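Serine protease (Arthrobacter nicotinovorans, PDB 3WY8) is probably a trypsin-like serine endopeptidase with keratinolytic activity, this chain being the protease domain of a longer precursor. Local coordinates at residues F16-G27 with S39-E47; A53-A61 with G70-Y78. All coordinates share one frame; numbering follows the deposited sequence.

Interaction 1 of 2, residues F16-G27 with S39-E47; sequences FTLGGSNYVCSG and STAGHCLNE
The disulfide between Cys25 and Cys44 ties the hairpin strand 21-29 to the short 3-10 turn 42-44, its two SG atoms 2.0 Å apart and twisted by a chi3 of -80°. Beside this link the phenyl ring of Phe16 lies flat against the backbone of the turn. Cys44 O sits over the centre of one ring face, 3.3 Å from Phe16 CE1, while CB of Tyr23 covers the opposite face nearer the rim. The ring reaches this slot because CG is turned in between the backbone N and the carbonyl carbon (chi1 68°). Cys44 O is buried here and has no hydrogen-bonding partner in the model, with the aromatic face lying directly over it.

At the ring edge, in plane with it, stands CD2 of Leu18. The two methyls of Leu18 divide the next patch: CD2 rests 3.8 Å from His43 O, whereas CD1 lies against the chain at Glu47, 3.6 Å from Glu47 N and also touching its CG. The extended Glu47 side chain then runs past Leu18 to bring OE1 within 3.4 Å of Gly19 CA, in the type I' turn from Leu18 to Ser21; its other oxygen, OE2, is hydrogen-bonded to Ala51 N.

At the far end Thr40 OG1 donates to Ser26 O over 2.9 Å, with the hydroxyl tilted 22° from the carbonyl plane. His43 belongs to a probable Ser-His-Asp catalytic triad, hydrogen-bonded to Asp92 through ND1 and to Ser171 through NE2. The contact thus fastens the histidine-bearing turn to the hairpins of the barrel, with strand 11-18 pairing alongside strand 21-29, strand 94-98 touching Leu45 and helix 81-84 packing on His43 and Asn46.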
loop_
_atom_site.group_PDB
_atom_site.type_symbol
_atom_site.label_atom_id
_atom_site.label_comp_id
_atom_site.label_asym_id
_atom_site.label_seq_id
_atom_site.Cartn_x
_atom_site.Cartn_y
_atom_site.Cartn_z
ATOM N N PHE A 16 1.459 -10.366 7.605
ATOM C CA PHE A 16 0.308 -11.171 7.203
ATOM C C PHE A 16 0.606 -12.631 6.890
ATOM O O PHE A 16 1.761 -13.013 6.694
ATOM C CB PHE A 16 -0.478 -10.494 6.063
ATOM C CG PHE A 16 0.259 -10.425 4.747
ATOM C CD1 PHE A 16 -0.098 -11.266 3.697
ATOM C CD2 PHE A 16 1.277 -9.497 4.544
ATOM C CE1 PHE A 16 0.563 -11.204 2.465
ATOM C CE2 PHE A 16 1.945 -9.425 3.314
ATOM C CZ PHE A 16 1.583 -10.281 2.274
ATOM N N THR A 17 -0.452 -13.439 6.890
ATOM C CA THR A 17 -0.370 -14.837 6.500
ATOM C C THR A 17 -1.243 -15.025 5.267
ATOM O O THR A 17 -2.432 -14.704 5.285
ATOM C CB THR A 17 -0.816 -15.775 7.645
ATOM O OG1 THR A 17 -0.010 -15.521 8.805
ATOM C CG2 THR A 17 -0.657 -17.232 7.244
ATOM N N LEU A 18 -0.638 -15.532 4.198
ATOM C CA LEU A 18 -1.329 -15.714 2.930
ATOM C C LEU A 18 -0.896 -17.032 2.302
ATOM O O LEU A 18 0.297 -17.281 2.127
ATOM C CB LEU A 18 -1.039 -14.543 1.984
ATOM C CG LEU A 18 -1.702 -14.543 0.603
ATOM C CD1 LEU A 18 -3.217 -14.447 0.713
ATOM C CD2 LEU A 18 -1.154 -13.405 -0.248
ATOM N N GLY A 19 -1.873 -17.874 1.974
ATOM C CA GLY A 19 -1.592 -19.205 1.433
ATOM C C GLY A 19 -0.747 -20.032 2.387
ATOM O O GLY A 19 0.043 -20.882 1.957
ATOM N N GLY A 20 -0.900 -19.759 3.681
ATOM C CA GLY A 20 -0.200 -20.489 4.732
ATOM C C GLY A 20 1.217 -20.031 5.043
ATOM O O GLY A 20 1.878 -20.624 5.891
ATOM N N SER A 21 1.683 -18.981 4.370
ATOM C CA SER A 21 3.044 -18.468 4.580
ATOM C C SER A 21 3.035 -17.048 5.141
ATOM O O SER A 21 2.065 -16.309 4.959
ATOM C CB SER A 21 3.850 -18.508 3.280
ATOM O OG SER A 21 4.017 -19.837 2.825
ATOM N N ASN A 22 4.125 -16.679 5.811
ATOM C CA ASN A 22 4.233 -15.381 6.474
ATOM C C ASN A 22 5.031 -14.353 5.683
ATOM O O ASN A 22 6.162 -14.617 5.255
ATOM C CB ASN A 22 4.803 -15.560 7.879
ATOM C CG ASN A 22 3.939 -16.457 8.733
ATOM O OD1 ASN A 22 2.730 -16.251 8.835
ATOM N ND2 ASN A 22 4.546 -17.479 9.325
ATOM N N TYR A 23 4.432 -13.178 5.504
ATOM C CA TYR A 23 4.997 -12.129 4.659
ATOM C C TYR A 23 4.892 -10.754 5.313
ATOM O O TYR A 23 4.170 -10.574 6.297
ATOM C CB TYR A 23 4.251 -12.078 3.320
ATOM C CG TYR A 23 4.237 -13.358 2.519
ATOM C CD1 TYR A 23 5.379 -13.792 1.843
ATOM C CD2 TYR A 23 3.075 -14.121 2.413
ATOM C CE1 TYR A 23 5.369 -14.967 1.089
ATOM C CE2 TYR A 23 3.053 -15.301 1.661
ATOM C CZ TYR A 23 4.204 -15.715 1.006
ATOM O OH TYR A 23 4.199 -16.873 0.262
ATOM N N VAL A 24 5.608 -9.784 4.748
ATOM C CA VAL A 24 5.447 -8.378 5.122
ATOM C C VAL A 24 5.080 -7.505 3.934
ATOM O O VAL A 24 5.402 -7.823 2.785
ATOM C CB VAL A 24 6.704 -7.763 5.794
ATOM C CG1 VAL A 24 6.843 -8.242 7.214
ATOM C CG2 VAL A 24 7.964 -8.019 4.963
ATOM N N CYS A 25 4.410 -6.399 4.237
ATOM C CA CYS A 25 4.072 -5.380 3.261
ATOM C C CYS A 25 4.033 -4.023 3.956
ATOM O O CYS A 25 4.439 -3.895 5.115
ATOM C CB CYS A 25 2.723 -5.688 2.608
ATOM S SG CYS A 25 2.803 -6.735 1.120
ATOM N N SER A 26 3.549 -3.015 3.240
ATOM C CA SER A 26 3.358 -1.682 3.785
ATOM C C SER A 26 1.954 -1.217 3.415
ATOM O O SER A 26 1.341 -1.754 2.487
ATOM C CB SER A 26 4.410 -0.727 3.216
ATOM O OG SER A 26 5.710 -1.242 3.443
ATOM N N GLY A 27 1.439 -0.235 4.143
ATOM C CA GLY A 27 0.087 0.246 3.910
ATOM C C GLY A 27 -0.139 1.636 4.463
ATOM O O GLY A 27 0.769 2.251 5.032
ATOM N N SER A 39 -5.170 1.203 2.825
ATOM C CA SER A 39 -4.822 0.898 1.445
ATOM C C SER A 39 -3.528 0.085 1.387
ATOM O O SER A 39 -2.617 0.289 2.192
ATOM C CB SER A 39 -4.637 2.187 0.660
ATOM O OG SER A 39 -3.568 2.923 1.220
ATOM N N THR A 40 -3.456 -0.824 0.420
ATOM C CA THR A 40 -2.274 -1.664 0.214
ATOM C C THR A 40 -2.331 -2.273 -1.192
ATOM O O THR A 40 -3.198 -1.901 -1.986
ATOM C CB THR A 40 -2.120 -2.734 1.346
ATOM O OG1 THR A 40 -0.825 -3.347 1.275
ATOM C CG2 THR A 40 -3.216 -3.806 1.278
ATOM N N ALA A 41 -1.405 -3.176 -1.509
ATOM C CA ALA A 41 -1.434 -3.881 -2.794
ATOM C C ALA A 41 -2.362 -5.081 -2.697
ATOM O O ALA A 41 -2.531 -5.644 -1.621
ATOM C CB ALA A 41 -0.039 -4.336 -3.186
ATOM N N GLY A 42 -2.958 -5.471 -3.822
ATOM C CA GLY A 42 -3.790 -6.675 -3.854
ATOM C C GLY A 42 -2.980 -7.879 -3.407
ATOM O O GLY A 42 -3.469 -8.720 -2.648
ATOM N N HIS A 43 -1.724 -7.943 -3.852
ATOM C CA HIS A 43 -0.852 -9.079 -3.514
ATOM C C HIS A 43 -0.403 -9.117 -2.051
ATOM O O HIS A 43 0.218 -10.090 -1.611
ATOM C CB HIS A 43 0.317 -9.217 -4.515
ATOM C CG HIS A 43 1.459 -8.275 -4.285
ATOM N ND1 HIS A 43 1.646 -7.131 -5.033
ATOM C CD2 HIS A 43 2.513 -8.346 -3.438
ATOM C CE1 HIS A 43 2.747 -6.520 -4.630
ATOM N NE2 HIS A 43 3.294 -7.240 -3.666
ATOM N N CYS A 44 -0.751 -8.077 -1.295
ATOM C CA CYS A 44 -0.477 -8.036 0.138
ATOM C C CYS A 44 -1.631 -8.598 0.966
ATOM O O CYS A 44 -1.546 -8.649 2.191
ATOM C CB CYS A 44 -0.171 -6.607 0.596
ATOM S SG CYS A 44 1.372 -5.906 -0.060
ATOM N N LEU A 45 -2.712 -9.011 0.312
ATOM C CA LEU A 45 -3.844 -9.575 1.054
ATOM C C LEU A 45 -4.643 -10.653 0.316
ATOM O O LEU A 45 -5.609 -11.188 0.860
ATOM C CB LEU A 45 -4.766 -8.460 1.591
ATOM C CG LEU A 45 -5.363 -7.413 0.647
ATOM C CD1 LEU A 45 -6.360 -8.039 -0.336
ATOM C CD2 LEU A 45 -6.049 -6.328 1.472
ATOM N N ASN A 46 -4.246 -10.963 -0.916
ATOM C CA ASN A 46 -4.926 -11.992 -1.702
ATOM C C ASN A 46 -3.942 -12.665 -2.649
ATOM O O ASN A 46 -3.116 -11.991 -3.265
ATOM C CB ASN A 46 -6.114 -11.394 -2.469
ATOM C CG ASN A 46 -6.855 -12.433 -3.302
ATOM O OD1 ASN A 46 -6.408 -12.801 -4.382
ATOM N ND2 ASN A 46 -7.991 -12.908 -2.794
ATOM N N GLU A 47 -4.045 -13.988 -2.769
ATOM C CA GLU A 47 -3.105 -14.784 -3.573
ATOM C C GLU A 47 -2.932 -14.313 -5.024
ATOM O O GLU A 47 -1.854 -14.470 -5.603
ATOM C CB GLU A 47 -3.483 -16.269 -3.541
ATOM C CG GLU A 47 -3.336 -16.916 -2.171
ATOM C CD GLU A 47 -3.632 -18.403 -2.191
ATOM O OE1 GLU A 47 -2.747 -19.182 -1.782
ATOM O OE2 GLU A 47 -4.736 -18.794 -2.628
#

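Interaction 2 of 2, residues A53-A61 with G70-Y78; sequences ATNFIFVPA and GKWTAKALY
Phe56 and Leu77 form the apolar centre, the leucine methyl CD2 lying over one face of the phenyl ring in a CH-pi contact, 4.3 Å from the ring centroid and offset toward the rim. Ala74 CB approaches the same ring at CD2 (3.7 Å), and the other Leu77 methyl, CD1, reaches back to the carbonyl and CB of Ala53. With CG anti to the backbone N (chi1 -179°), the Phe56 ring is carried to where Leu77 meets it after the chain has turned its corner at Lys75.

Farther along the strands, Pro60 and Trp72 cross at about a right angle, with Pro60 CD 3.6 Å from Trp72 CD1. Phe58 O lies at the edge of the indole, in its plane, and NE1 is hydrogen-bonded to Tyr69 O outside the pair. Replacing Trp72 with an alanine would probably leave Pro60 without its indole partner and Tyr69 O without its donor, opening a gap toward Leu106 of helix 106-110. On the other face of the sheet, Ile57 and Thr73 lie side by side, Ile57 CD1 3.4 Å from Thr73 OG1.

The backbones pair in antiparallel fashion: Phe58 and Trp72 exchange hydrogen bonds in both directions, the one from Phe58 N to Trp72 O being 2.8 Å long, and Ala74 N donates to Phe56 O. Beyond the direct ladder, one water donates to Ala74 O and weakly accepts from Phe56 N, and another donates to both Pro60 O and Gly70 O, the latter at 2.9 Å. The chemistry is that of a hairpin within a closed antiparallel barrel, as in the trypsin-like fold: aromatic and aliphatic groups fill the inner face, main-chain bonds fix the register, and water continues the pairing where the strands diverge.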
loop_
_atom_site.group_PDB
_atom_site.type_symbol
_atom_site.label_atom_id
_atom_site.label_comp_id
_atom_site.label_asym_id
_atom_site.label_seq_id
_atom_site.Cartn_x
_atom_site.Cartn_y
_atom_site.Cartn_z
ATOM N N ALA A 53 -5.918 -13.311 2.631
ATOM C CA ALA A 53 -5.057 -13.543 3.787
ATOM C C ALA A 53 -5.866 -14.019 4.988
ATOM O O ALA A 53 -6.978 -13.544 5.217
ATOM C CB ALA A 53 -4.292 -12.274 4.138
ATOM N N THR A 54 -5.302 -14.957 5.743
ATOM C CA THR A 54 -5.976 -15.509 6.920
ATOM C C THR A 54 -5.697 -14.700 8.188
ATOM O O THR A 54 -6.432 -14.800 9.173
ATOM C CB THR A 54 -5.623 -16.993 7.141
ATOM O OG1 THR A 54 -4.199 -17.154 7.133
ATOM C CG2 THR A 54 -6.239 -17.857 6.036
ATOM N N ASN A 55 -4.629 -13.905 8.157
ATOM C CA ASN A 55 -4.327 -12.942 9.215
ATOM C C ASN A 55 -3.617 -11.751 8.595
ATOM O O ASN A 55 -2.802 -11.924 7.695
ATOM C CB ASN A 55 -3.466 -13.570 10.318
ATOM C CG ASN A 55 -3.557 -12.812 11.638
ATOM O OD1 ASN A 55 -2.540 -12.424 12.216
ATOM N ND2 ASN A 55 -4.781 -12.591 12.116
ATOM N N PHE A 56 -3.948 -10.552 9.067
ATOM C CA PHE A 56 -3.466 -9.304 8.466
ATOM C C PHE A 56 -3.381 -8.254 9.566
ATOM O O PHE A 56 -4.406 -7.840 10.120
ATOM C CB PHE A 56 -4.432 -8.868 7.348
ATOM C CG PHE A 56 -4.033 -7.602 6.615
ATOM C CD1 PHE A 56 -3.470 -7.673 5.342
ATOM C CD2 PHE A 56 -4.271 -6.345 7.170
ATOM C CE1 PHE A 56 -3.129 -6.515 4.638
ATOM C CE2 PHE A 56 -3.929 -5.177 6.480
ATOM C CZ PHE A 56 -3.357 -5.265 5.208
ATOM N N ILE A 57 -2.153 -7.852 9.891
ATOM C CA ILE A 57 -1.891 -6.926 10.990
ATOM C C ILE A 57 -1.255 -5.647 10.459
ATOM O O ILE A 57 -0.269 -5.696 9.733
ATOM C CB ILE A 57 -0.958 -7.558 12.066
ATOM C CG1 ILE A 57 -1.479 -8.930 12.523
ATOM C CG2 ILE A 57 -0.730 -6.592 13.249
ATOM C CD1 ILE A 57 -2.887 -8.923 13.146
ATOM N N PHE A 58 -1.838 -4.509 10.820
ATOM C CA PHE A 58 -1.330 -3.202 10.419
ATOM C C PHE A 58 -0.725 -2.510 11.629
ATOM O O PHE A 58 -1.374 -2.386 12.673
ATOM C CB PHE A 58 -2.470 -2.374 9.809
ATOM C CG PHE A 58 -2.057 -1.014 9.299
ATOM C CD1 PHE A 58 -1.194 -0.885 8.207
ATOM C CD2 PHE A 58 -2.572 0.137 9.885
ATOM C CE1 PHE A 58 -0.833 0.377 7.723
ATOM C CE2 PHE A 58 -2.220 1.403 9.409
ATOM C CZ PHE A 58 -1.345 1.522 8.326
ATOM N N VAL A 59 0.533 -2.088 11.500
ATOM C CA VAL A 59 1.216 -1.398 12.591
ATOM C C VAL A 59 1.592 0.027 12.168
ATOM O O VAL A 59 2.636 0.238 11.555
ATOM C CB VAL A 59 2.474 -2.168 13.080
ATOM C CG1 VAL A 59 2.976 -1.571 14.376
ATOM C CG2 VAL A 59 2.173 -3.658 13.272
ATOM N N PRO A 60 0.727 1.012 12.489
ATOM C CA PRO A 60 1.001 2.406 12.137
ATOM C C PRO A 60 2.264 2.899 12.827
ATOM O O PRO A 60 2.492 2.573 13.995
ATOM C CB PRO A 60 -0.212 3.170 12.685
ATOM C CG PRO A 60 -1.229 2.162 13.018
ATOM C CD PRO A 60 -0.534 0.860 13.235
ATOM N N ALA A 61 3.080 3.658 12.097
ATOM C CA ALA A 61 4.302 4.267 12.641
ATOM C C ALA A 61 5.270 3.249 13.261
ATOM O O ALA A 61 6.003 3.568 14.200
ATOM C CB ALA A 61 3.963 5.393 13.637
ATOM N N GLY A 70 -0.322 0.773 18.686
ATOM C CA GLY A 70 -0.842 -0.589 18.764
ATOM C C GLY A 70 -0.792 -1.370 17.462
ATOM O O GLY A 70 -0.377 -0.848 16.417
ATOM N N LYS A 71 -1.207 -2.633 17.542
ATOM C CA LYS A 71 -1.277 -3.522 16.388
ATOM C C LYS A 71 -2.742 -3.718 16.034
ATOM O O LYS A 71 -3.551 -4.073 16.897
ATOM C CB LYS A 71 -0.631 -4.877 16.704
ATOM C CG LYS A 71 0.861 -4.823 17.036
ATOM C CD LYS A 71 1.370 -6.172 17.564
ATOM C CE LYS A 71 0.819 -6.479 18.961
ATOM N NZ LYS A 71 1.316 -7.774 19.523
ATOM N N TRP A 72 -3.074 -3.488 14.768
ATOM C CA TRP A 72 -4.457 -3.499 14.309
ATOM C C TRP A 72 -4.723 -4.724 13.451
ATOM O O TRP A 72 -3.930 -5.050 12.569
ATOM C CB TRP A 72 -4.764 -2.203 13.544
ATOM C CG TRP A 72 -4.644 -0.981 14.412
ATOM C CD1 TRP A 72 -3.490 -0.392 14.857
ATOM C CD2 TRP A 72 -5.722 -0.214 14.961
ATOM N NE1 TRP A 72 -3.785 0.701 15.644
ATOM C CE2 TRP A 72 -5.147 0.831 15.725
ATOM C CE3 TRP A 72 -7.119 -0.302 14.875
ATOM C CZ2 TRP A 72 -5.924 1.781 16.401
ATOM C CZ3 TRP A 72 -7.891 0.643 15.553
ATOM C CH2 TRP A 72 -7.287 1.668 16.305
ATOM N N THR A 73 -5.836 -5.404 13.719
ATOM C CA THR A 73 -6.190 -6.639 13.017
ATOM C C THR A 73 -7.303 -6.388 11.996
ATOM O O THR A 73 -8.253 -5.660 12.277
ATOM C CB THR A 73 -6.627 -7.737 14.017
ATOM O OG1 THR A 73 -5.584 -7.940 14.979
ATOM C CG2 THR A 73 -6.916 -9.063 13.301
ATOM N N ALA A 74 -7.176 -6.989 10.813
ATOM C CA ALA A 74 -8.187 -6.844 9.763
ATOM C C ALA A 74 -9.425 -7.667 10.067
ATOM O O ALA A 74 -9.326 -8.846 10.413
ATOM C CB ALA A 74 -7.623 -7.247 8.408
ATOM N N LYS A 75 -10.591 -7.045 9.938
ATOM C CA LYS A 75 -11.835 -7.803 9.994
ATOM C C LYS A 75 -12.283 -8.238 8.601
ATOM O O LYS A 75 -12.898 -9.286 8.452
ATOM C CB LYS A 75 -12.942 -7.056 10.744
ATOM C CG LYS A 75 -13.441 -5.791 10.102
ATOM C CD LYS A 75 -14.747 -5.349 10.748
ATOM C CE LYS A 75 -15.306 -4.147 10.021
ATOM N NZ LYS A 75 -16.303 -3.396 10.829
ATOM N N ALA A 76 -11.957 -7.445 7.580
ATOM C CA ALA A 76 -12.318 -7.790 6.205
ATOM C C ALA A 76 -11.299 -7.263 5.201
ATOM O O ALA A 76 -10.559 -6.326 5.493
ATOM C CB ALA A 76 -13.720 -7.282 5.876
ATOM N N LEU A 77 -11.260 -7.891 4.027
ATOM C CA LEU A 77 -10.295 -7.551 2.982
ATOM C C LEU A 77 -11.004 -7.450 1.646
ATOM O O LEU A 77 -11.844 -8.297 1.316
ATOM C CB LEU A 77 -9.189 -8.608 2.903
ATOM C CG LEU A 77 -8.462 -8.962 4.200
ATOM C CD1 LEU A 77 -7.700 -10.273 4.042
ATOM C CD2 LEU A 77 -7.543 -7.826 4.641
ATOM N N TYR A 78 -10.663 -6.417 0.877
ATOM C CA TYR A 78 -11.354 -6.117 -0.377
ATOM C C TYR A 78 -10.395 -5.893 -1.532
ATOM O O TYR A 78 -9.654 -4.914 -1.549
ATOM C CB TYR A 78 -12.260 -4.895 -0.201
ATOM C CG TYR A 78 -13.292 -5.105 0.878
ATOM C CD1 TYR A 78 -14.530 -5.672 0.579
ATOM C CD2 TYR A 78 -13.017 -4.776 2.205
ATOM C CE1 TYR A 78 -15.475 -5.887 1.576
ATOM C CE2 TYR A 78 -13.955 -4.989 3.210
ATOM C CZ TYR A 78 -15.181 -5.545 2.888
ATOM O OH TYR A 78 -16.105 -5.751 3.886
HETATM O O HOH W 1 -6.901 -10.626 10.074
HETATM O O HOH W 2 1.594 1.251 16.136
#

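How the interactions relate
Both contacts belong to the same six-stranded barrel and follow one another along the chain. Interaction 1 is largely buried and includes the probable catalytic histidine; cross-strand backbone bonding plays no part between its segments, which are joined by a disulfide, one hydroxyl-to-carbonyl hydrogen bond and apolar cover. Interaction 2 is only partly buried and relies on an antiparallel backbone ladder, extended by water, with aromatic packing on its inner face. They meet through two probable hydrogen bonds: Thr17 N lies 2.9 Å from Asn55 O where strands 11-18 and 55-60 close the barrel, and Leu45 O, 2.8 Å from Ala53 N, joins the loop after the histidine turn to the approach to strand 55-60.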